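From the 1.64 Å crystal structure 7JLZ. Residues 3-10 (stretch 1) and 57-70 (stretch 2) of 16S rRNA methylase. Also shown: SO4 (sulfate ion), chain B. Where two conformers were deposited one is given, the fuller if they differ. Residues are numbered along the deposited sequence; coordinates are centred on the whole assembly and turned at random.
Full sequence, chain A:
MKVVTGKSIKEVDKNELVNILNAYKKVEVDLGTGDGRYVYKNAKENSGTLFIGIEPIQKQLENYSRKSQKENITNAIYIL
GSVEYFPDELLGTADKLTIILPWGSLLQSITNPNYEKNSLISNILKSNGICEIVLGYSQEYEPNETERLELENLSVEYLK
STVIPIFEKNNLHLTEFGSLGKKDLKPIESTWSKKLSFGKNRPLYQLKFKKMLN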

# COMPACT_ATOMS: atom_id res chain seq x y z
N VAL A 3 15.79 5.74 4.58
CA VAL A 3 15.48 4.34 4.85
C VAL A 3 15.53 4.11 6.35
O VAL A 3 16.49 4.52 7.01
CB VAL A 3 16.46 3.41 4.10
CG1 VAL A 3 16.31 1.97 4.54
CG2 VAL A 3 16.24 3.53 2.58
N VAL A 4 14.49 3.47 6.90
CA VAL A 4 14.38 3.22 8.33
C VAL A 4 14.95 1.84 8.65
O VAL A 4 14.58 0.84 8.02
CB VAL A 4 12.92 3.32 8.80
CG1 VAL A 4 12.80 2.99 10.30
CG2 VAL A 4 12.33 4.69 8.49
N THR A 5 15.81 1.79 9.66
CA THR A 5 16.32 0.52 10.20
C THR A 5 16.34 0.67 11.72
O THR A 5 17.24 1.30 12.27
CB THR A 5 17.71 0.19 9.66
OG1 THR A 5 17.65 0.04 8.23
CG2 THR A 5 18.21 -1.10 10.25
N GLY A 6 15.34 0.10 12.38
CA GLY A 6 15.24 0.25 13.82
C GLY A 6 15.06 1.71 14.20
O GLY A 6 14.27 2.44 13.60
N LYS A 7 15.85 2.16 15.17
CA LYS A 7 15.76 3.53 15.65
C LYS A 7 16.56 4.50 14.79
O LYS A 7 16.72 5.66 15.18
CB LYS A 7 16.24 3.61 17.10
CG LYS A 7 15.28 2.94 18.07
CD LYS A 7 15.57 3.33 19.51
CE LYS A 7 14.59 2.65 20.46
NZ LYS A 7 14.72 3.17 21.85
N SER A 8 17.04 4.07 13.63
CA SER A 8 17.89 4.92 12.81
C SER A 8 17.32 5.09 11.41
O SER A 8 16.59 4.23 10.90
CB SER A 8 19.32 4.37 12.72
OG SER A 8 19.46 3.53 11.58
N ILE A 9 17.65 6.22 10.80
CA ILE A 9 17.34 6.44 9.39
C ILE A 9 18.62 6.80 8.67
O ILE A 9 19.53 7.42 9.22
CB ILE A 9 16.26 7.52 9.14
CG1 ILE A 9 16.74 8.89 9.60
CG2 ILE A 9 14.93 7.13 9.79
CD1 ILE A 9 15.82 10.01 9.17
N LYS A 10 18.70 6.36 7.41
CA LYS A 10 19.89 6.59 6.61
C LYS A 10 19.47 6.99 5.21
O LYS A 10 18.49 6.46 4.67
CB LYS A 10 20.80 5.36 6.52
CG LYS A 10 21.28 4.85 7.87
CD LYS A 10 22.43 3.88 7.71
CE LYS A 10 22.48 2.89 8.86
NZ LYS A 10 23.58 1.89 8.71
N ILE A 57 5.92 8.36 10.02
CA ILE A 57 6.44 8.50 11.37
C ILE A 57 7.47 7.40 11.58
O ILE A 57 7.18 6.22 11.36
CB ILE A 57 5.31 8.43 12.41
CG1 ILE A 57 4.36 9.62 12.22
CG2 ILE A 57 5.86 8.38 13.85
CD1 ILE A 57 3.05 9.50 12.96
N GLN A 58 8.69 7.78 11.98
CA GLN A 58 9.77 6.80 12.03
C GLN A 58 9.43 5.64 12.97
O GLN A 58 9.71 4.47 12.65
CB GLN A 58 11.07 7.45 12.47
CG GLN A 58 12.20 6.46 12.62
CD GLN A 58 13.38 7.04 13.38
OE1 GLN A 58 13.29 8.13 13.94
NE2 GLN A 58 14.48 6.30 13.41
N LYS A 59 8.80 5.94 14.10
CA LYS A 59 8.49 4.89 15.07
C LYS A 59 7.55 3.83 14.50
O LYS A 59 7.53 2.70 15.00
CB LYS A 59 7.88 5.51 16.34
CG LYS A 59 8.91 6.11 17.29
CD LYS A 59 8.24 6.69 18.54
CE LYS A 59 9.28 7.05 19.61
NZ LYS A 59 8.64 7.49 20.87
N GLN A 60 6.76 4.17 13.47
CA GLN A 60 5.87 3.18 12.85
C GLN A 60 6.64 1.98 12.34
O GLN A 60 6.14 0.85 12.40
CB GLN A 60 5.12 3.78 11.66
CG GLN A 60 4.04 4.72 12.00
CD GLN A 60 3.36 5.20 10.76
OE1 GLN A 60 3.51 6.36 10.37
NE2 GLN A 60 2.59 4.32 10.12
N LEU A 61 7.81 2.21 11.75
CA LEU A 61 8.51 1.17 11.02
C LEU A 61 9.70 0.63 11.78
O LEU A 61 10.42 -0.22 11.25
CB LEU A 61 8.95 1.70 9.65
CG LEU A 61 7.78 2.19 8.81
CD1 LEU A 61 8.31 2.70 7.47
CD2 LEU A 61 6.75 1.10 8.61
N GLU A 62 9.90 1.07 13.03
CA GLU A 62 11.07 0.67 13.81
C GLU A 62 11.11 -0.84 14.06
O GLU A 62 12.13 -1.49 13.83
CB GLU A 62 11.07 1.44 15.14
CG GLU A 62 11.98 0.84 16.20
CD GLU A 62 11.98 1.62 17.50
OE1 GLU A 62 11.49 2.77 17.51
OE2 GLU A 62 12.47 1.08 18.52
N ASN A 63 10.00 -1.42 14.54
CA ASN A 63 10.01 -2.83 14.95
C ASN A 63 10.25 -3.76 13.76
O ASN A 63 11.16 -4.60 13.80
CB ASN A 63 8.68 -3.18 15.64
CG ASN A 63 8.58 -4.66 16.00
OD1 ASN A 63 9.57 -5.30 16.36
ND2 ASN A 63 7.37 -5.21 15.92
N TYR A 64 9.46 -3.63 12.68
CA TYR A 64 9.59 -4.57 11.57
C TYR A 64 10.81 -4.30 10.71
O TYR A 64 11.34 -5.23 10.10
CB TYR A 64 8.31 -4.58 10.71
CG TYR A 64 7.33 -5.58 11.29
CD1 TYR A 64 7.53 -6.95 11.13
CD2 TYR A 64 6.25 -5.16 12.05
CE1 TYR A 64 6.66 -7.89 11.70
CE2 TYR A 64 5.36 -6.09 12.64
CZ TYR A 64 5.57 -7.45 12.44
OH TYR A 64 4.71 -8.37 13.01
N SER A 65 11.30 -3.06 10.64
CA SER A 65 12.55 -2.85 9.91
C SER A 65 13.72 -3.49 10.66
O SER A 65 14.65 -4.01 10.03
CB SER A 65 12.81 -1.36 9.68
OG SER A 65 12.81 -0.62 10.89
N ARG A 66 13.68 -3.46 11.99
CA ARG A 66 14.71 -4.12 12.78
C ARG A 66 14.60 -5.64 12.65
O ARG A 66 15.61 -6.32 12.46
CB ARG A 66 14.61 -3.68 14.24
CG ARG A 66 15.63 -4.34 15.15
CD ARG A 66 15.28 -4.14 16.63
NE ARG A 66 15.24 -2.73 17.00
CZ ARG A 66 14.15 -2.08 17.40
NH1 ARG A 66 12.98 -2.72 17.48
NH2 ARG A 66 14.23 -0.80 17.73
N LYS A 67 13.38 -6.17 12.75
CA LYS A 67 13.17 -7.61 12.54
C LYS A 67 13.69 -8.05 11.18
O LYS A 67 14.37 -9.08 11.06
CB LYS A 67 11.69 -7.97 12.65
CG LYS A 67 11.20 -8.27 14.04
CD LYS A 67 9.73 -8.68 14.04
CE LYS A 67 9.51 -10.01 13.33
NZ LYS A 67 9.88 -11.19 14.15
N SER A 68 13.35 -7.29 10.13
CA SER A 68 13.76 -7.65 8.78
C SER A 68 15.28 -7.67 8.66
O SER A 68 15.85 -8.56 8.02
CB SER A 68 13.16 -6.67 7.78
OG SER A 68 11.75 -6.66 7.89
N GLN A 69 15.95 -6.70 9.27
CA GLN A 69 17.40 -6.65 9.17
C GLN A 69 18.04 -7.77 9.97
O GLN A 69 18.97 -8.43 9.49
CB GLN A 69 17.91 -5.29 9.64
CG GLN A 69 19.41 -5.12 9.51
CD GLN A 69 20.03 -4.54 10.76
OE1 GLN A 69 19.92 -5.11 11.84
NE2 GLN A 69 20.66 -3.38 10.61
N LYS A 70 17.53 -8.02 11.17
CA LYS A 70 18.08 -9.09 12.00
C LYS A 70 17.86 -10.45 11.36
O LYS A 70 18.76 -11.30 11.37
CB LYS A 70 17.45 -9.05 13.40
S SO4 B . 18.07 -0.38 17.12
O1 SO4 B . 16.91 -0.18 17.95
O2 SO4 B . 18.12 -1.74 16.68
O3 SO4 B . 19.26 -0.08 17.88
O4 SO4 B . 18.00 0.50 15.98

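A tight turn laid against a helix poses a general problem: the turn exposes backbone NH groups that its own hairpin cannot satisfy, and the acceptors must come from the partner, from solvent or from a bound ion. The packing of the β-hairpin around G6 against helix 58-70 in this 16S rRNA methylase is a compact example. Strand 3-5 crosses the helix at 70°, and the chains come close at the turn, where the CA atoms of G6 and E62 lie 4.2 Å apart.

The hairpin first looks after itself. A type II' turn runs from T5 to S8, closed by T5 N to S8 O at 2.8 Å and S8 N to T5 O at 3.1 Å; S8 OG adds a second donor to T5 O, at 3.2 Å. The NH groups of the two central residues, G6 and K7, remain, and they find different acceptors. G6 N donates to S65 OG across the interface (3.0 Å, 152° at the hydrogen). That hydroxyl is itself committed as a donor to L61 O, at a very short 2.4 Å, within the helix. S65 OG thus works as a relay, its proton spent on the helix backbone and its oxygen offered to the turn. L61 O also receives S65 N at 3.0 Å.

K7 N turns instead to the sulfate, with O4 of the ion at 2.8 Å. The same ion is gripped by R66, whose NE lies 3.1 Å from sulfate O2 and 3.2 Å from sulfate O1, and whose NH2 lies 2.8 Å from sulfate O1. The anion, probably from the crystallisation liquor, therefore bridges turn and helix. R66 NH2 also forms a salt bridge with E62 OE2 at 2.7 Å, one turn back along the helix, while G6 CA sits over one face of the guanidinium. K7 NZ stays 4.5 Å from E62 OE2, a favourable proximity of charges but not a salt bridge.

Glycine suits this corner. Its phi of 62° favours it, and a CB here would fall 2.3 Å from sulfate O4. The bare CA also approaches E62 O to 3.6 Å in a CA-H...O contact; that carbonyl already accepts R66 N at 3.1 Å.

Around this polar centre, V4 and Q58 contribute much of the packing. V4 points toward the helix, its CG1 4.1 Å from L61 CB, and T5 CG2 meets Q69 NE2 at 3.4 Å. Q58 reaches beneath the turn, placing NE2 2.9 Å from K7 O.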